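Local coordinates for protein polymeric immunoglobulin receptor (Mus musculus, PDB 4NOB) that probably binds polymeric immunoglobulins at the epithelial surface and carries them across the cell, its extracellular part being released with them as secretory component, at residues Ser65-Leu70 and Gln88-Ser93. Numbering follows the deposited sequence.
With EDO (1,2-ethanediol), chain E.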
loop_
_atom_site.group_PDB
_atom_site.type_symbol
_atom_site.label_atom_id
_atom_site.label_comp_id
_atom_site.label_asym_id
_atom_site.label_seq_id
_atom_site.Cartn_x
_atom_site.Cartn_y
_atom_site.Cartn_z
ATOM N N SER A 65 13.562 2.081 -1.690
ATOM C CA SER A 65 14.556 1.630 -2.674
ATOM C C SER A 65 14.926 0.209 -2.303
ATOM O O SER A 65 15.237 -0.152 -1.176
ATOM C CB SER A 65 15.845 2.468 -2.585
ATOM O OG SER A 65 15.614 3.760 -3.175
ATOM N N GLY A 66 14.910 -0.640 -3.297
ATOM C CA GLY A 66 15.279 -2.006 -3.128
ATOM C C GLY A 66 14.321 -2.947 -2.410
ATOM O O GLY A 66 14.712 -4.161 -2.199
ATOM N N ARG A 67 13.126 -2.510 -2.086
ATOM C CA ARG A 67 12.278 -3.310 -1.212
ATOM C C ARG A 67 10.827 -3.224 -1.452
ATOM O O ARG A 67 10.028 -3.633 -0.588
ATOM C CB ARG A 67 12.608 -3.121 0.269
ATOM C CG ARG A 67 12.223 -1.775 0.843
ATOM C CD ARG A 67 12.622 -1.603 2.293
ATOM N NE ARG A 67 12.153 -0.354 2.867
ATOM C CZ ARG A 67 11.281 -0.232 3.867
ATOM N NH1 ARG A 67 10.703 -1.295 4.382
ATOM N NH2 ARG A 67 10.933 0.927 4.337
ATOM N N ALA A 68 10.355 -2.674 -2.552
ATOM C CA ALA A 68 8.905 -2.585 -2.768
ATOM C C ALA A 68 8.537 -2.724 -4.210
ATOM O O ALA A 68 9.305 -2.446 -5.143
ATOM C CB ALA A 68 8.292 -1.315 -2.192
ATOM N N ASN A 69 7.289 -3.124 -4.482
ATOM C CA ASN A 69 6.746 -3.249 -5.863
ATOM C C ASN A 69 5.240 -2.943 -5.686
ATOM O O ASN A 69 4.627 -3.088 -4.630
ATOM C CB ASN A 69 6.956 -4.697 -6.392
ATOM C CG ASN A 69 6.732 -4.880 -7.885
ATOM O OD1 ASN A 69 6.447 -3.975 -8.590
ATOM N ND2 ASN A 69 6.868 -6.133 -8.360
ATOM N N LEU A 70 4.660 -2.443 -6.754
ATOM C CA LEU A 70 3.212 -2.261 -6.877
ATOM C C LEU A 70 2.866 -2.919 -8.202
ATOM O O LEU A 70 3.367 -2.497 -9.254
ATOM C CB LEU A 70 2.776 -0.829 -6.756
ATOM C CG LEU A 70 1.273 -0.568 -6.716
ATOM C CD1 LEU A 70 1.015 0.815 -6.221
ATOM C CD2 LEU A 70 0.595 -0.698 -8.093
ATOM N N GLN A 88 10.188 -1.652 12.496
ATOM C CA GLN A 88 9.252 -0.918 13.273
ATOM C C GLN A 88 8.938 0.467 12.729
ATOM O O GLN A 88 7.838 0.979 12.913
ATOM C CB GLN A 88 9.640 -0.841 14.729
ATOM C CG GLN A 88 9.790 -2.134 15.459
ATOM C CD GLN A 88 10.283 -1.882 16.839
ATOM O OE1 GLN A 88 11.574 -1.737 17.008
ATOM N NE2 GLN A 88 9.454 -1.919 17.764
ATOM N N ASP A 89 9.887 1.079 12.039
ATOM C CA ASP A 89 9.696 2.413 11.462
ATOM C C ASP A 89 8.652 2.437 10.296
ATOM O O ASP A 89 8.128 3.494 9.950
ATOM C CB ASP A 89 11.032 3.040 11.045
ATOM C CG ASP A 89 11.947 3.283 12.214
ATOM O OD1 ASP A 89 11.495 3.317 13.347
ATOM O OD2 ASP A 89 13.139 3.455 11.907
ATOM N N ASP A 90 8.317 1.288 9.777
ATOM C CA ASP A 90 7.215 1.129 8.774
ATOM C C ASP A 90 5.827 1.165 9.414
ATOM O O ASP A 90 4.829 1.349 8.702
ATOM C CB ASP A 90 7.379 -0.115 7.985
ATOM C CG ASP A 90 8.581 -0.067 7.051
ATOM O OD1 ASP A 90 8.591 0.875 6.176
ATOM O OD2 ASP A 90 9.521 -0.882 7.164
ATOM N N THR A 91 5.713 1.048 10.727
ATOM C CA THR A 91 4.400 1.169 11.407
ATOM C C THR A 91 3.799 2.495 11.039
ATOM O O THR A 91 4.470 3.486 11.125
ATOM C CB THR A 91 4.588 1.039 12.936
ATOM O OG1 THR A 91 5.120 -0.282 13.219
ATOM C CG2 THR A 91 3.358 1.285 13.652
ATOM N N GLY A 92 2.545 2.470 10.710
ATOM C CA GLY A 92 1.882 3.740 10.378
ATOM C C GLY A 92 0.508 3.462 9.783
ATOM O O GLY A 92 -0.003 2.355 9.689
ATOM N N SER A 93 -0.053 4.577 9.354
ATOM C CA SER A 93 -1.397 4.687 8.722
ATOM C C SER A 93 -1.160 5.027 7.255
ATOM O O SER A 93 -0.464 5.970 6.937
ATOM C CB SER A 93 -2.212 5.806 9.369
ATOM O OG SER A 93 -2.461 5.482 10.725
HETATM C C1 EDO E . 8.911 4.210 5.218
HETATM O O1 EDO E . 8.688 3.977 6.625
HETATM C C2 EDO E . 7.647 4.707 4.653
HETATM O O2 EDO E . 7.296 5.971 5.227
#
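Arg67 and Asp90 illustrate how one partly buried ion pair can join the start of strand 68-73 to the turn before strand 92-98 across the end of an immunoglobulin domain, for their backbones stay well apart, with 12.0 Å between Arg67 CA and Asp90 CA. Along 65-70, the turn through Ser65 and Gly66, where glycine takes a positive phi, delivers the chain to Arg67 just ahead of strand 68-73. With chi1 at 71° the side chain of Arg67 leaves between the two backbone arms and then stretches out straight, which brings the guanidinium to the carboxylate of Asp90. There it grips the carboxylate end-on: Arg67 NH2 lies 3.0 Å from Asp90 OD1, using that oxygen's syn lone pair in a nearly straight bond close to the guanidinium plane, while Arg67 NH1 lies 3.1 Å from Asp90 OD2, also on the syn side but 31° out of the carboxylate plane. The two flat groups are turned 43° against each other, a twisted version of the classic bidentate pair. This is the arginine-aspartate salt bridge characteristic of V-set domains, the aspartate standing in the short 3-10 turn between strands E and F. Further bonds fix both partners: Arg67 NE and NH1 reach the carbonyls of Glu63 and Glu84, and Asp90 OD2 also accepts from Thr87 N. An alanine in place of Arg67 would probably leave the buried carboxylate of Asp90 held by Thr87 N but without its paired charge, and the carbonyls of Glu63 and Glu84 without their side-chain donors. Beyond Arg67, Ala68 and Leu70 lie against Ile54 of strand 54-55. Across the contact, a 1,2-ethanediol, probably from the crystallisation liquor, donates a hydrogen bond from O1 to Asp90 OD1 at 3.1 Å and is also bonded to Arg43 NH1, and the turn behind is closed by Thr91 N and OG1, which both bond to Gln88 O, approaching it on the same side.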